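Minor fimbrium anchoring subunit Mfa2 (Porphyromonas gingivalis, PDB 5NFI) anchors the minor (Mfa1) fimbriae in the bacterial outer membrane through its interaction with Mfa1 and regulates fimbrial length. Local coordinates at residues N29-D34 with R40-F45; W56-E61 with Y66-W71. All coordinates share one frame; numbering follows the deposited sequence.

Contact 1. Residues N29-D34 with R40-F45; sequences NVYAFD and RSANVF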
loop_
_atom_site.group_PDB
_atom_site.type_symbol
_atom_site.label_atom_id
_atom_site.label_comp_id
_atom_site.label_asym_id
_atom_site.label_seq_id
_atom_site.Cartn_x
_atom_site.Cartn_y
_atom_site.Cartn_z
ATOM N N ASN A 29 0.089 9.443 -12.133
ATOM C CA ASN A 29 -0.010 8.658 -13.341
ATOM C C ASN A 29 -1.488 8.286 -13.465
ATOM O O ASN A 29 -2.004 7.491 -12.682
ATOM C CB ASN A 29 0.877 7.404 -13.286
ATOM C CG ASN A 29 2.375 7.720 -13.259
ATOM O OD1 ASN A 29 2.914 8.199 -12.260
ATOM N ND2 ASN A 29 3.060 7.388 -14.336
ATOM N N VAL A 30 -2.178 8.876 -14.429
ATOM C CA VAL A 30 -3.613 8.688 -14.558
ATOM C C VAL A 30 -3.945 8.012 -15.883
ATOM O O VAL A 30 -3.563 8.499 -16.958
ATOM C CB VAL A 30 -4.352 10.028 -14.441
ATOM C CG1 VAL A 30 -5.837 9.799 -14.362
ATOM C CG2 VAL A 30 -3.879 10.749 -13.208
ATOM N N TYR A 31 -4.640 6.882 -15.795
ATOM C CA TYR A 31 -4.952 6.060 -16.959
ATOM C C TYR A 31 -6.452 6.000 -17.188
ATOM O O TYR A 31 -7.239 6.061 -16.235
ATOM C CB TYR A 31 -4.391 4.636 -16.787
ATOM C CG TYR A 31 -2.919 4.633 -16.492
ATOM C CD1 TYR A 31 -1.996 4.783 -17.510
ATOM C CD2 TYR A 31 -2.449 4.512 -15.187
ATOM C CE1 TYR A 31 -0.653 4.803 -17.250
ATOM C CE2 TYR A 31 -1.099 4.541 -14.914
ATOM C CZ TYR A 31 -0.207 4.686 -15.959
ATOM O OH TYR A 31 1.143 4.722 -15.720
ATOM N N ALA A 32 -6.847 5.866 -18.449
ATOM C CA ALA A 32 -8.259 5.719 -18.789
ATOM C C ALA A 32 -8.470 4.394 -19.507
ATOM O O ALA A 32 -7.787 4.087 -20.484
ATOM C CB ALA A 32 -8.738 6.881 -19.643
ATOM N N PHE A 33 -9.403 3.603 -18.993
ATOM C CA PHE A 33 -9.772 2.344 -19.616
ATOM C C PHE A 33 -11.216 2.464 -20.055
ATOM O O PHE A 33 -11.999 3.189 -19.435
ATOM C CB PHE A 33 -9.556 1.174 -18.648
ATOM C CG PHE A 33 -8.103 0.914 -18.350
ATOM C CD1 PHE A 33 -7.364 1.817 -17.605
ATOM C CD2 PHE A 33 -7.471 -0.200 -18.856
ATOM C CE1 PHE A 33 -6.028 1.606 -17.364
ATOM C CE2 PHE A 33 -6.131 -0.416 -18.619
ATOM C CZ PHE A 33 -5.411 0.487 -17.871
ATOM N N ASP A 34 -11.562 1.781 -21.142
ATOM C CA ASP A 34 -12.902 1.887 -21.712
ATOM C C ASP A 34 -13.820 0.728 -21.330
ATOM O O ASP A 34 -13.510 -0.053 -20.433
ATOM C CB ASP A 34 -12.819 2.004 -23.237
ATOM C CG ASP A 34 -12.105 0.832 -23.882
ATOM O OD1 ASP A 34 -12.211 -0.305 -23.379
ATOM O OD2 ASP A 34 -11.440 1.052 -24.920
ATOM N N ARG A 40 -6.914 3.421 -22.988
ATOM C CA ARG A 40 -7.199 4.411 -24.021
ATOM C C ARG A 40 -6.427 5.710 -23.821
ATOM O O ARG A 40 -6.278 6.491 -24.754
ATOM C CB ARG A 40 -8.692 4.725 -24.073
ATOM C CG ARG A 40 -9.525 3.590 -24.569
ATOM C CD ARG A 40 -8.945 3.029 -25.840
ATOM N NE ARG A 40 -9.645 1.824 -26.272
ATOM C CZ ARG A 40 -9.258 1.077 -27.298
ATOM N NH1 ARG A 40 -8.187 1.430 -28.003
ATOM N NH2 ARG A 40 -9.945 -0.011 -27.623
ATOM N N SER A 41 -5.937 5.951 -22.616
ATOM C CA SER A 41 -5.261 7.202 -22.333
ATOM C C SER A 41 -4.262 7.025 -21.199
ATOM O O SER A 41 -4.593 6.408 -20.188
ATOM C CB SER A 41 -6.285 8.265 -21.977
ATOM O OG SER A 41 -5.642 9.450 -21.559
ATOM N N ALA A 42 -3.050 7.559 -21.351
ATOM C CA ALA A 42 -2.018 7.435 -20.315
ATOM C C ALA A 42 -1.334 8.766 -20.045
ATOM O O ALA A 42 -0.657 9.306 -20.914
ATOM C CB ALA A 42 -0.983 6.386 -20.711
ATOM N N ASN A 43 -1.490 9.286 -18.833
ATOM C CA ASN A 43 -1.017 10.636 -18.548
ATOM C C ASN A 43 -0.156 10.743 -17.298
ATOM O O ASN A 43 -0.390 10.053 -16.300
ATOM C CB ASN A 43 -2.207 11.581 -18.422
ATOM C CG ASN A 43 -3.145 11.486 -19.602
ATOM O OD1 ASN A 43 -2.852 12.007 -20.682
ATOM N ND2 ASN A 43 -4.275 10.813 -19.413
ATOM N N VAL A 44 0.827 11.634 -17.350
ATOM C CA VAL A 44 1.742 11.835 -16.241
ATOM C C VAL A 44 1.760 13.305 -15.834
ATOM O O VAL A 44 1.900 14.191 -16.681
ATOM C CB VAL A 44 3.161 11.371 -16.612
ATOM C CG1 VAL A 44 4.114 11.630 -15.474
ATOM C CG2 VAL A 44 3.161 9.881 -17.001
ATOM N N PHE A 45 1.600 13.583 -14.543
ATOM C CA PHE A 45 1.622 14.974 -14.083
ATOM C C PHE A 45 2.617 15.168 -12.946
ATOM O O PHE A 45 2.478 14.578 -11.875
ATOM C CB PHE A 45 0.225 15.435 -13.644
ATOM C CG PHE A 45 -0.852 15.133 -14.644
ATOM C CD1 PHE A 45 -0.924 15.826 -15.835
ATOM C CD2 PHE A 45 -1.795 14.151 -14.392
ATOM C CE1 PHE A 45 -1.914 15.544 -16.761
ATOM C CE2 PHE A 45 -2.784 13.862 -15.311
ATOM C CZ PHE A 45 -2.841 14.558 -16.501
#
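The carbonyl oxygen of Ala32 is gripped by two successive backbone amides of the opposing strand. Arg40 N reaches Ala32 O at 2.7 Å in a nearly straight bond, while Ser41 N adds a weak one to the same oxygen. Two residues thus face one, a classic beta bulge, and Ser41 O in turn accepts Ala32 N at 2.9 Å. Farther along, Val30 and Asn43 form a hydrogen-bonded pair, with Val30 N to Asn43 O at 2.8 Å. With CG beside the backbone N (chi1 -52°), the Asn43 amide lies along the strand toward Ser41, and ND2 donates to Ser41 OG at 2.9 Å and weakly to Val30 O. These bonds knit the antiparallel hairpin of strands 28-33 and 39-45, in the N-terminal half of a fimbrillin-superfamily anchor. One face carries Val30, Ala32, Ser41 and Asn43 and is turned to strand 56-60, where Ser41 OG also bonds Pro59 O; here Ala32 CB packs on Ser41 CB, and Val30 CG2 meets the edge of the Phe45 ring at CE2, 3.9 Å away. On the other face Ala42 CB sits at the edge of the Tyr31 ring, 3.7 Å from CD1, and Phe172 meets that tyrosine edge-to-face. Near the turn Asp34 OD2 lies at the edge of the Arg40 guanidinium, on the NE side, in a salt bridge modelled implausibly short and so doubtful in detail.

Contact 2. Residues W56-E61 with Y66-W71; sequences WLIPLE and YTIFAW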
loop_
_atom_site.group_PDB
_atom_site.type_symbol
_atom_site.label_atom_id
_atom_site.label_comp_id
_atom_site.label_asym_id
_atom_site.label_seq_id
_atom_site.Cartn_x
_atom_site.Cartn_y
_atom_site.Cartn_z
ATOM N N TRP A 56 -7.474 18.063 -13.282
ATOM C CA TRP A 56 -6.504 17.620 -14.278
ATOM C C TRP A 56 -7.251 17.016 -15.457
ATOM O O TRP A 56 -8.092 16.139 -15.267
ATOM C CB TRP A 56 -5.524 16.596 -13.680
ATOM C CG TRP A 56 -4.435 17.213 -12.849
ATOM C CD1 TRP A 56 -3.213 17.633 -13.283
ATOM C CD2 TRP A 56 -4.476 17.488 -11.445
ATOM N NE1 TRP A 56 -2.488 18.154 -12.237
ATOM C CE2 TRP A 56 -3.239 18.077 -11.099
ATOM C CE3 TRP A 56 -5.436 17.295 -10.447
ATOM C CZ2 TRP A 56 -2.943 18.477 -9.805
ATOM C CZ3 TRP A 56 -5.138 17.688 -9.160
ATOM C CH2 TRP A 56 -3.902 18.274 -8.849
ATOM N N LEU A 57 -6.957 17.486 -16.667
ATOM C CA LEU A 57 -7.619 16.972 -17.861
ATOM C C LEU A 57 -7.015 15.651 -18.314
ATOM O O LEU A 57 -5.806 15.533 -18.474
ATOM C CB LEU A 57 -7.551 17.990 -18.998
ATOM C CG LEU A 57 -8.230 17.585 -20.317
ATOM C CD1 LEU A 57 -9.721 17.268 -20.132
ATOM C CD2 LEU A 57 -8.041 18.661 -21.361
ATOM N N ILE A 58 -7.880 14.668 -18.512
ATOM C CA ILE A 58 -7.521 13.354 -19.010
ATOM C C ILE A 58 -8.086 13.252 -20.418
ATOM O O ILE A 58 -9.298 13.084 -20.604
ATOM C CB ILE A 58 -8.081 12.215 -18.116
ATOM C CG1 ILE A 58 -7.744 12.456 -16.642
ATOM C CG2 ILE A 58 -7.544 10.872 -18.545
ATOM C CD1 ILE A 58 -6.258 12.638 -16.376
ATOM N N PRO A 59 -7.217 13.423 -21.421
ATOM C CA PRO A 59 -7.595 13.312 -22.830
ATOM C C PRO A 59 -8.304 12.001 -23.160
ATOM O O PRO A 59 -7.853 10.934 -22.730
ATOM C CB PRO A 59 -6.250 13.397 -23.543
ATOM C CG PRO A 59 -5.457 14.285 -22.680
ATOM C CD PRO A 59 -5.858 13.967 -21.273
ATOM N N LEU A 60 -9.414 12.109 -23.891
ATOM C CA LEU A 60 -10.095 10.959 -24.479
ATOM C C LEU A 60 -10.480 11.351 -25.899
ATOM O O LEU A 60 -10.259 12.488 -26.297
ATOM C CB LEU A 60 -11.329 10.558 -23.676
ATOM C CG LEU A 60 -11.162 10.257 -22.189
ATOM C CD1 LEU A 60 -12.517 10.013 -21.599
ATOM C CD2 LEU A 60 -10.301 9.038 -22.006
ATOM N N GLU A 61 -11.053 10.435 -26.672
ATOM C CA GLU A 61 -11.430 10.775 -28.040
ATOM C C GLU A 61 -12.776 10.214 -28.447
ATOM O O GLU A 61 -13.694 10.961 -28.779
ATOM C CB GLU A 61 -10.359 10.296 -29.015
ATOM C CG GLU A 61 -9.073 11.064 -28.877
ATOM C CD GLU A 61 -7.966 10.491 -29.702
ATOM O OE1 GLU A 61 -8.261 9.700 -30.627
ATOM O OE2 GLU A 61 -6.800 10.829 -29.414
ATOM N N TYR A 66 -15.954 5.206 -19.499
ATOM C CA TYR A 66 -14.565 5.070 -19.109
ATOM C C TYR A 66 -14.442 5.047 -17.605
ATOM O O TYR A 66 -15.266 5.608 -16.888
ATOM C CB TYR A 66 -13.711 6.206 -19.664
ATOM C CG TYR A 66 -13.646 6.310 -21.169
ATOM C CD1 TYR A 66 -14.647 6.958 -21.884
ATOM C CD2 TYR A 66 -12.561 5.800 -21.873
ATOM C CE1 TYR A 66 -14.578 7.073 -23.259
ATOM C CE2 TYR A 66 -12.487 5.908 -23.244
ATOM C CZ TYR A 66 -13.492 6.547 -23.935
ATOM O OH TYR A 66 -13.422 6.662 -25.306
ATOM N N THR A 67 -13.402 4.374 -17.133
ATOM C CA THR A 67 -13.030 4.446 -15.735
ATOM C C THR A 67 -11.596 4.943 -15.700
ATOM O O THR A 67 -10.788 4.627 -16.585
ATOM C CB THR A 67 -13.150 3.088 -15.020
ATOM O OG1 THR A 67 -14.402 2.478 -15.349
ATOM C CG2 THR A 67 -13.057 3.280 -13.519
ATOM N N ILE A 68 -11.286 5.740 -14.692
ATOM C CA ILE A 68 -9.954 6.275 -14.557
ATOM C C ILE A 68 -9.258 5.653 -13.348
ATOM O O ILE A 68 -9.839 5.565 -12.265
ATOM C CB ILE A 68 -10.004 7.801 -14.454
ATOM C CG1 ILE A 68 -9.787 8.394 -15.848
ATOM C CG2 ILE A 68 -8.966 8.323 -13.479
ATOM C CD1 ILE A 68 -10.181 9.831 -15.980
ATOM N N PHE A 69 -8.026 5.192 -13.550
ATOM C CA PHE A 69 -7.201 4.683 -12.458
ATOM C C PHE A 69 -6.086 5.684 -12.182
ATOM O O PHE A 69 -5.442 6.181 -13.109
ATOM C CB PHE A 69 -6.625 3.307 -12.802
ATOM C CG PHE A 69 -7.675 2.275 -13.162
ATOM C CD1 PHE A 69 -8.909 2.262 -12.528
ATOM C CD2 PHE A 69 -7.429 1.329 -14.141
ATOM C CE1 PHE A 69 -9.871 1.326 -12.857
ATOM C CE2 PHE A 69 -8.391 0.395 -14.475
ATOM C CZ PHE A 69 -9.612 0.397 -13.829
ATOM N N ALA A 70 -5.859 6.011 -10.920
ATOM C CA ALA A 70 -4.867 7.040 -10.638
ATOM C C ALA A 70 -3.834 6.588 -9.604
ATOM O O ALA A 70 -4.157 6.011 -8.556
ATOM C CB ALA A 70 -5.544 8.326 -10.185
ATOM N N TRP A 71 -2.580 6.889 -9.903
ATOM C CA TRP A 71 -1.497 6.491 -9.032
ATOM C C TRP A 71 -0.686 7.685 -8.607
ATOM O O TRP A 71 -0.282 8.495 -9.438
ATOM C CB TRP A 71 -0.613 5.472 -9.729
ATOM C CG TRP A 71 -1.292 4.159 -9.944
ATOM C CD1 TRP A 71 -1.997 3.764 -11.046
ATOM C CD2 TRP A 71 -1.322 3.052 -9.028
ATOM N NE1 TRP A 71 -2.462 2.475 -10.876
ATOM C CE2 TRP A 71 -2.062 2.018 -9.644
ATOM C CE3 TRP A 71 -0.795 2.836 -7.747
ATOM C CZ2 TRP A 71 -2.276 0.788 -9.028
ATOM C CZ3 TRP A 71 -1.019 1.609 -7.130
ATOM C CH2 TRP A 71 -1.747 0.601 -7.774
#
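Leu60 lays its CD1 methyl over one face of the Tyr66 ring, 3.9 Å from the centroid and 15° off the ring normal, a CH-pi contact. The methyl is displaced toward the rim on the CD1 side, and its nearest ring atom is Tyr66 CD1 at 3.7 Å. The second branch, Leu60 CD2, stays on the same face but lies past the opposite edge, 4.0 Å from Tyr66 CE2, as the side chains slide past each other in opposite directions. The neighbouring pair is purely aliphatic and rests on a single methyl: Ile68 CD1 lies 3.6 Å from Ile58 CG1 and 3.8 Å from Ile58 CG2. Both branches of Ile58 can meet it, CG1 standing beside the backbone N (chi1 -50°) and CG2 beside the carbonyl carbon. No hydrogen bond joins the segments. Strands 56-60 and 64-72 face each other across a hydrophobic interior, as in a beta-sandwich, with CA atoms of Ile58 and Ile68 8.7 Å apart. Strand 56-60 pairs with strand 3-10, and strand 64-72 lies between strands 28-33 and 113-122. Val30 touches both isoleucines, while Leu122 and Val5 pack on Leu60. All four touching residues are buried, whereas the outer side of 56-61 is looser: Pro59 and Glu61 are exposed and Leu57 partly so, and none of the three takes part in the packing against 66-71.

Overall arrangement
After strand 3-10 the chain runs through strand 28-33, turns, and returns along strand 39-45, where contact 1 closes a short hairpin loop. It then passes to strand 56-60 and, after another short connection, to strand 64-72, where contact 2 closes. The two closures follow in series, neither enclosing nor crossing the other, and their centres lie 5 Å apart. Strand 64-72 pairs antiparallel with strand 28-33, Asn29 N to Trp71 O and Tyr31 N to Phe69 O, both 2.9 Å, so the hairpin is carried into the neighbouring strand. Strand 56-60, paired with strand 3-10, packs across the interior against the hairpin of contact 1 and against strand 64-72.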